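Local atomic coordinates of envelope glycoprotein (Thogoto virus, PDB entry 5XEA), a protein that probably attaches the virus to a host-cell receptor and later drives fusion of the virion with the host membrane. Residues S101-C106 against A132-N137; G92-D97 against I138-G143. One frame throughout, in Å; residues are numbered along the deposited sequence.

Interaction 1: residues S101-C106 against A132-N137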
ATOM      1  N   SER B 101     -40.597   3.848 -46.719  1.00 37.98           N
ATOM      2  CA  SER B 101     -39.701   2.901 -47.370  1.00 46.00           C
ATOM      3  C   SER B 101     -38.267   3.007 -46.862  1.00 45.91           C
ATOM      4  O   SER B 101     -37.536   2.014 -46.918  1.00 54.11           O
ATOM      5  CB  SER B 101     -39.736   3.100 -48.883  1.00 46.99           C
ATOM      6  OG  SER B 101     -39.576   4.467 -49.185  1.00 53.96           O
ATOM      7  N   ASP B 102     -37.847   4.178 -46.364  1.00 53.29           N
ATOM      8  CA  ASP B 102     -36.500   4.298 -45.791  1.00 48.63           C
ATOM      9  C   ASP B 102     -36.330   3.497 -44.504  1.00 44.29           C
ATOM     10  O   ASP B 102     -35.198   3.198 -44.131  1.00 54.07           O
ATOM     11  CB  ASP B 102     -36.147   5.766 -45.533  1.00 51.26           C
ATOM     12  CG  ASP B 102     -36.088   6.592 -46.817  1.00 60.87           C
ATOM     13  OD1 ASP B 102     -35.627   6.061 -47.844  1.00 67.68           O
ATOM     14  OD2 ASP B 102     -36.515   7.766 -46.803  1.00 61.37           O
ATOM     15  N   SER B 103     -37.419   3.132 -43.814  1.00 40.60           N
ATOM     16  CA  SER B 103     -37.286   2.296 -42.623  1.00 43.64           C
ATOM     17  C   SER B 103     -36.722   0.920 -42.943  1.00 38.72           C
ATOM     18  O   SER B 103     -36.394   0.171 -42.019  1.00 49.28           O
ATOM     19  CB  SER B 103     -38.636   2.153 -41.915  1.00 40.28           C
ATOM     20  OG  SER B 103     -39.568   1.449 -42.718  1.00 42.61           O
ATOM     21  N   TYR B 104     -36.601   0.584 -44.229  1.00 43.91           N
ATOM     22  CA  TYR B 104     -35.987  -0.659 -44.684  1.00 46.38           C
ATOM     23  C   TYR B 104     -34.588  -0.854 -44.109  1.00 51.04           C
ATOM     24  O   TYR B 104     -34.148  -1.994 -43.921  1.00 55.02           O
ATOM     25  CB  TYR B 104     -35.947  -0.632 -46.221  1.00 44.25           C
ATOM     26  CG  TYR B 104     -35.538  -1.896 -46.949  1.00 60.21           C
ATOM     27  CD1 TYR B 104     -36.351  -3.023 -46.946  1.00 62.76           C
ATOM     28  CD2 TYR B 104     -34.371  -1.935 -47.710  1.00 73.57           C
ATOM     29  CE1 TYR B 104     -35.995  -4.175 -47.648  1.00 63.63           C
ATOM     30  CE2 TYR B 104     -34.003  -3.082 -48.417  1.00 69.15           C
ATOM     31  CZ  TYR B 104     -34.822  -4.198 -48.380  1.00 67.65           C
ATOM     32  OH  TYR B 104     -34.467  -5.334 -49.074  1.00 60.89           O
ATOM     33  N   ALA B 105     -33.876   0.238 -43.821  1.00 50.95           N
ATOM     34  CA  ALA B 105     -32.497   0.127 -43.340  1.00 53.69           C
ATOM     35  C   ALA B 105     -32.398  -0.568 -41.991  1.00 52.20           C
ATOM     36  O   ALA B 105     -31.337  -1.107 -41.669  1.00 58.86           O
ATOM     37  CB  ALA B 105     -31.851   1.509 -43.250  1.00 53.56           C
ATOM     38  N   CYS B 106     -33.465  -0.549 -41.193  1.00 50.75           N
ATOM     39  CA  CYS B 106     -33.504  -1.226 -39.903  1.00 46.59           C
ATOM     40  C   CYS B 106     -33.667  -2.732 -40.011  1.00 51.55           C
ATOM     41  O   CYS B 106     -33.707  -3.399 -38.975  1.00 50.43           O
ATOM     42  CB  CYS B 106     -34.661  -0.689 -39.062  1.00 47.42           C
ATOM     43  SG  CYS B 106     -34.270   0.727 -38.069  1.00 52.14           S
ATOM     44  N   ALA B 132     -49.369   5.788 -39.366  1.00 38.09           N
ATOM     45  CA  ALA B 132     -49.587   4.758 -40.378  1.00 34.06           C
ATOM     46  C   ALA B 132     -48.333   4.433 -41.149  1.00 36.44           C
ATOM     47  O   ALA B 132     -48.413   3.890 -42.263  1.00 41.62           O
ATOM     48  CB  ALA B 132     -50.721   5.137 -41.361  1.00 39.24           C
ATOM     49  N   TYR B 133     -47.161   4.740 -40.581  1.00 39.48           N
ATOM     50  CA  TYR B 133     -45.897   4.355 -41.180  1.00 33.66           C
ATOM     51  C   TYR B 133     -44.954   3.819 -40.114  1.00 35.99           C
ATOM     52  O   TYR B 133     -45.132   4.035 -38.908  1.00 38.12           O
ATOM     53  CB  TYR B 133     -45.212   5.530 -41.894  1.00 36.94           C
ATOM     54  CG  TYR B 133     -45.878   5.979 -43.176  1.00 40.81           C
ATOM     55  CD1 TYR B 133     -45.435   5.509 -44.408  1.00 46.63           C
ATOM     56  CD2 TYR B 133     -46.930   6.888 -43.152  1.00 42.74           C
ATOM     57  CE1 TYR B 133     -46.042   5.913 -45.587  1.00 51.53           C
ATOM     58  CE2 TYR B 133     -47.533   7.313 -44.319  1.00 42.08           C
ATOM     59  CZ  TYR B 133     -47.082   6.815 -45.536  1.00 49.03           C
ATOM     60  OH  TYR B 133     -47.672   7.221 -46.703  1.00 65.70           O
ATOM     61  N   HIS B 134     -43.922   3.138 -40.590  1.00 34.44           N
ATOM     62  CA  HIS B 134     -42.819   2.679 -39.765  1.00 33.32           C
ATOM     63  C   HIS B 134     -41.752   3.763 -39.670  1.00 40.03           C
ATOM     64  O   HIS B 134     -41.598   4.593 -40.575  1.00 39.37           O
ATOM     65  CB  HIS B 134     -42.200   1.420 -40.347  1.00 37.89           C
ATOM     66  CG  HIS B 134     -43.142   0.267 -40.410  1.00 37.97           C
ATOM     67  ND1 HIS B 134     -43.138  -0.744 -39.479  1.00 43.85           N
ATOM     68  CD2 HIS B 134     -44.129  -0.031 -41.288  1.00 35.25           C
ATOM     69  CE1 HIS B 134     -44.078  -1.622 -39.780  1.00 40.31           C
ATOM     70  NE2 HIS B 134     -44.689  -1.216 -40.876  1.00 47.89           N
ATOM     71  N   MET B 135     -41.005   3.751 -38.567  1.00 37.57           N
ATOM     72  CA  MET B 135     -39.931   4.717 -38.431  1.00 32.94           C
ATOM     73  C   MET B 135     -38.706   4.027 -37.848  1.00 37.55           C
ATOM     74  O   MET B 135     -38.818   3.201 -36.941  1.00 34.08           O
ATOM     75  CB  MET B 135     -40.367   5.916 -37.584  1.00 39.49           C
ATOM     76  CG  MET B 135     -39.375   7.083 -37.669  1.00 39.76           C
ATOM     77  SD  MET B 135     -39.996   8.606 -36.965  1.00 46.86           S
ATOM     78  CE  MET B 135     -41.033   9.171 -38.315  1.00 38.24           C
ATOM     79  N   CYS B 136     -37.547   4.351 -38.413  1.00 34.80           N
ATOM     80  CA  CYS B 136     -36.287   3.671 -38.157  1.00 41.62           C
ATOM     81  C   CYS B 136     -35.283   4.684 -37.621  1.00 35.77           C
ATOM     82  O   CYS B 136     -35.107   5.764 -38.195  1.00 37.92           O
ATOM     83  CB  CYS B 136     -35.763   3.008 -39.442  1.00 41.82           C
ATOM     84  SG  CYS B 136     -34.094   2.291 -39.375  1.00 51.32           S
ATOM     85  N   ASN B 137     -34.653   4.353 -36.502  1.00 37.87           N
ATOM     86  CA  ASN B 137     -33.523   5.136 -36.016  1.00 38.90           C
ATOM     87  C   ASN B 137     -32.371   4.186 -35.765  1.00 34.90           C
ATOM     88  O   ASN B 137     -32.536   3.176 -35.069  1.00 36.73           O
ATOM     89  CB  ASN B 137     -33.872   5.918 -34.742  1.00 37.78           C
ATOM     90  CG  ASN B 137     -34.479   7.276 -35.040  1.00 45.81           C
ATOM     91  OD1 ASN B 137     -33.774   8.208 -35.433  1.00 40.63           O
ATOM     92  ND2 ASN B 137     -35.795   7.398 -34.853  1.00 42.03           N
TER
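Cys106 and Cys136 are joined by a disulfide, SG to SG 2.0 Å. The C-S-S-C torsion is 92°, near the relaxed value for this bond. On the strand side, SG of Cys136 stands anti to its backbone N (chi1 172°), which carries it out toward segment 101-106. CB of Cys136 comes within 3.6 Å of CA of Ser103. OG of Ser103 sits 3.5 Å from CB of His134 and meets the imidazole obliquely. That OG is hydrogen-bonded to Gly100 O; its contact with the CB carbon of His134 is packing.

Segment 101-106 is 3-10 in form. Its backbone bond from Cys106 N to Ser103 O measures 3.1 Å. The bond joins residues three apart, and the CB atoms of both point toward the strand. Segment 132-137 belongs to the early part of long strand 133-156, in the antiparallel sheet of this gp64-family fusogen. The sheet lies toward one end of the elongated chain, consistent with the long fusion domain of class III fusion proteins.

Further out, Cys136 and His134 pair by backbone with Cys98 and Gly100, which lead into segment 101-106. Strand 40-56 adjoins the contact: Val51 and Tyr53 touch Cys106, and Tyr53 also touches Ser103. The His134 ring also meets the rings of Tyr53 and Tyr55.

Interaction 2: residues G92-D97 against I138-G143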
ATOM      1  N   GLY B  92     -21.402   1.710 -38.697  1.00 38.01           N
ATOM      2  CA  GLY B  92     -22.314   1.571 -39.819  1.00 41.81           C
ATOM      3  C   GLY B  92     -23.024   2.863 -40.173  1.00 46.99           C
ATOM      4  O   GLY B  92     -22.757   3.931 -39.625  1.00 45.70           O
ATOM      5  N   ASP B  93     -23.949   2.755 -41.131  1.00 37.79           N
ATOM      6  CA  ASP B  93     -24.770   3.901 -41.501  1.00 43.44           C
ATOM      7  C   ASP B  93     -25.714   4.269 -40.366  1.00 43.73           C
ATOM      8  O   ASP B  93     -26.197   3.408 -39.629  1.00 41.84           O
ATOM      9  CB  ASP B  93     -25.582   3.604 -42.768  1.00 51.32           C
ATOM     10  CG  ASP B  93     -24.704   3.468 -44.007  1.00 63.94           C
ATOM     11  OD1 ASP B  93     -23.743   4.261 -44.147  1.00 63.90           O
ATOM     12  OD2 ASP B  93     -24.971   2.565 -44.833  1.00 68.72           O
ATOM     13  N   ILE B  94     -25.981   5.565 -40.231  1.00 45.37           N
ATOM     14  CA  ILE B  94     -26.900   6.061 -39.219  1.00 42.61           C
ATOM     15  C   ILE B  94     -28.186   6.504 -39.905  1.00 42.06           C
ATOM     16  O   ILE B  94     -28.189   6.915 -41.071  1.00 46.13           O
ATOM     17  CB  ILE B  94     -26.301   7.203 -38.364  1.00 46.21           C
ATOM     18  CG1 ILE B  94     -26.686   8.572 -38.905  1.00 56.50           C
ATOM     19  CG2 ILE B  94     -24.746   7.048 -38.194  1.00 43.75           C
ATOM     20  CD1 ILE B  94     -27.275   9.481 -37.845  1.00 62.55           C
ATOM     21  N   CYS B  95     -29.291   6.390 -39.180  1.00 42.14           N
ATOM     22  CA  CYS B  95     -30.618   6.709 -39.694  1.00 45.66           C
ATOM     23  C   CYS B  95     -31.295   7.583 -38.666  1.00 45.08           C
ATOM     24  O   CYS B  95     -31.486   7.158 -37.521  1.00 42.59           O
ATOM     25  CB  CYS B  95     -31.459   5.450 -39.936  1.00 47.18           C
ATOM     26  SG  CYS B  95     -31.046   4.527 -41.405  1.00 79.68           S
ATOM     27  N   HIS B  96     -31.650   8.793 -39.066  1.00 42.66           N
ATOM     28  CA  HIS B  96     -32.419   9.695 -38.227  1.00 40.36           C
ATOM     29  C   HIS B  96     -33.852   9.754 -38.751  1.00 42.75           C
ATOM     30  O   HIS B  96     -34.100  10.324 -39.820  1.00 42.16           O
ATOM     31  CB  HIS B  96     -31.790  11.082 -38.218  1.00 42.93           C
ATOM     32  CG  HIS B  96     -32.382  11.996 -37.195  1.00 45.18           C
ATOM     33  ND1 HIS B  96     -33.456  12.814 -37.463  1.00 54.02           N
ATOM     34  CD2 HIS B  96     -32.048  12.223 -35.904  1.00 46.85           C
ATOM     35  CE1 HIS B  96     -33.762  13.506 -36.379  1.00 59.13           C
ATOM     36  NE2 HIS B  96     -32.921  13.167 -35.419  1.00 59.45           N
ATOM     37  N   ASP B  97     -34.789   9.182 -37.991  1.00 39.15           N
ATOM     38  CA  ASP B  97     -36.221   9.305 -38.268  1.00 46.28           C
ATOM     39  C   ASP B  97     -36.526   8.933 -39.723  1.00 47.52           C
ATOM     40  O   ASP B  97     -37.226   9.641 -40.439  1.00 46.02           O
ATOM     41  CB  ASP B  97     -36.725  10.714 -37.933  1.00 46.38           C
ATOM     42  CG  ASP B  97     -36.923  10.945 -36.421  1.00 49.15           C
ATOM     43  OD1 ASP B  97     -36.495  10.093 -35.618  1.00 45.27           O
ATOM     44  OD2 ASP B  97     -37.505  11.989 -36.021  1.00 44.97           O
ATOM     45  N   ILE B 138     -31.216   4.489 -36.359  1.00 37.45           N
ATOM     46  CA  ILE B 138     -29.987   3.754 -36.107  1.00 36.38           C
ATOM     47  C   ILE B 138     -28.873   4.741 -35.783  1.00 35.26           C
ATOM     48  O   ILE B 138     -28.677   5.725 -36.509  1.00 37.18           O
ATOM     49  CB  ILE B 138     -29.567   2.894 -37.311  1.00 38.98           C
ATOM     50  CG1 ILE B 138     -30.709   2.004 -37.794  1.00 39.77           C
ATOM     51  CG2 ILE B 138     -28.299   2.070 -36.977  1.00 33.56           C
ATOM     52  CD1 ILE B 138     -30.298   1.156 -38.968  1.00 47.90           C
ATOM     53  N   ASP B 139     -28.105   4.449 -34.725  1.00 37.36           N
ATOM     54  CA  ASP B 139     -26.877   5.195 -34.462  1.00 34.13           C
ATOM     55  C   ASP B 139     -25.851   4.243 -33.868  1.00 35.83           C
ATOM     56  O   ASP B 139     -26.166   3.124 -33.445  1.00 35.09           O
ATOM     57  CB  ASP B 139     -27.125   6.412 -33.553  1.00 37.70           C
ATOM     58  CG  ASP B 139     -26.013   7.468 -33.658  1.00 47.78           C
ATOM     59  OD1 ASP B 139     -25.075   7.290 -34.484  1.00 39.96           O
ATOM     60  OD2 ASP B 139     -26.076   8.464 -32.901  1.00 42.72           O
ATOM     61  N   TRP B 140     -24.599   4.686 -33.871  1.00 32.90           N
ATOM     62  CA  TRP B 140     -23.485   3.811 -33.541  1.00 32.82           C
ATOM     63  C   TRP B 140     -22.611   4.447 -32.476  1.00 33.79           C
ATOM     64  O   TRP B 140     -22.519   5.671 -32.379  1.00 36.28           O
ATOM     65  CB  TRP B 140     -22.627   3.504 -34.792  1.00 33.77           C
ATOM     66  CG  TRP B 140     -23.352   2.682 -35.797  1.00 34.13           C
ATOM     67  CD1 TRP B 140     -24.278   3.124 -36.709  1.00 34.51           C
ATOM     68  CD2 TRP B 140     -23.262   1.266 -35.968  1.00 39.94           C
ATOM     69  NE1 TRP B 140     -24.747   2.071 -37.451  1.00 36.44           N
ATOM     70  CE2 TRP B 140     -24.159   0.915 -37.008  1.00 39.60           C
ATOM     71  CE3 TRP B 140     -22.506   0.255 -35.350  1.00 33.95           C
ATOM     72  CZ2 TRP B 140     -24.317  -0.401 -37.447  1.00 36.93           C
ATOM     73  CZ3 TRP B 140     -22.664  -1.048 -35.775  1.00 34.22           C
ATOM     74  CH2 TRP B 140     -23.565  -1.367 -36.828  1.00 36.05           C
ATOM     75  N   ARG B 141     -21.945   3.595 -31.696  1.00 32.06           N
ATOM     76  CA  ARG B 141     -20.817   4.014 -30.874  1.00 31.90           C
ATOM     77  C   ARG B 141     -19.650   3.083 -31.165  1.00 35.23           C
ATOM     78  O   ARG B 141     -19.837   1.900 -31.472  1.00 35.40           O
ATOM     79  CB  ARG B 141     -21.124   4.003 -29.367  1.00 31.39           C
ATOM     80  CG  ARG B 141     -21.250   2.600 -28.766  1.00 35.01           C
ATOM     81  CD  ARG B 141     -21.977   2.618 -27.420  1.00 32.23           C
ATOM     82  NE  ARG B 141     -21.326   3.559 -26.501  1.00 36.07           N
ATOM     83  CZ  ARG B 141     -20.504   3.209 -25.514  1.00 40.13           C
ATOM     84  NH1 ARG B 141     -20.217   1.935 -25.294  1.00 31.49           N
ATOM     85  NH2 ARG B 141     -19.966   4.139 -24.738  1.00 30.98           N
ATOM     86  N   CYS B 142     -18.445   3.630 -31.078  1.00 34.60           N
ATOM     87  CA  CYS B 142     -17.260   2.790 -31.181  1.00 36.77           C
ATOM     88  C   CYS B 142     -16.091   3.520 -30.544  1.00 39.12           C
ATOM     89  O   CYS B 142     -16.118   4.741 -30.365  1.00 37.04           O
ATOM     90  CB  CYS B 142     -16.959   2.419 -32.637  1.00 38.83           C
ATOM     91  SG  CYS B 142     -16.619   3.840 -33.697  1.00 50.78           S
ATOM     92  N   GLY B 143     -15.067   2.760 -30.201  1.00 35.76           N
ATOM     93  CA  GLY B 143     -13.896   3.350 -29.581  1.00 35.46           C
ATOM     94  C   GLY B 143     -12.786   2.327 -29.516  1.00 38.04           C
ATOM     95  O   GLY B 143     -13.024   1.117 -29.614  1.00 37.35           O
TER
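Asp139 OD1, which lies 3.7 Å from CG2 of Ile94, is gripped by two groups. One is the backbone N of Trp140, which bonds to Asp139 OD1 at 2.7 Å from above the carboxylate plane. The other is Lys120, in a salt bridge. The side chains of Asp139 and Ile94 run side by side and point the same way.

NE1 of Trp140 gives a hydrogen bond of 2.9 Å to Asp93 O. The acceptor lies in the indole plane, but NE1 stands above the carbonyl plane, 53° out of it. CG of Trp140 is anti to its carbonyl carbon (chi1 -67°), and Gly92 covers one face of the indole. The glycine N sits over the ring centre, and CA makes a CH-pi contact 3.6 Å from the centroid of the five-membered ring. Pro112, Ala49 and Tyr91 also touch this side chain.

Cys95 and Ile138 bond both ways through their backbones. Cys95 N meets Ile138 O at 2.8 Å, and Ile138 N meets Cys95 O at 2.9 Å. Cys95 CB and Ile138 CB, 4.1 Å apart, lie on the same face of the sheet. This is a hydrogen-bonded pair of an antiparallel sheet, where short strand 95-99 joins long strand 133-156.

In the fold
After strands 11-13, 24-35, 40-56 and 65-72, helix 77-86 and strand 89-91, the chain reaches 92-97. It continues through strand 95-99 into segment 101-106. A long connection with little regular structure follows, and strand 133-156 then returns alongside. Interaction 1 closes the inner loop, from 101-106 to 132-137. Interaction 2 closes the outer one, from 92-97 to 138-143, so the first is nested in the second. Their centres are 14 Å apart, on consecutive parts of one strand. They meet where Asn137 ND2 probably bonds to Asp97 OD1 and where Ala105 packs on Cys95. Within segment 138-143, Cys142 is disulfide-bonded to Cys89, a second covalent tie to this strand.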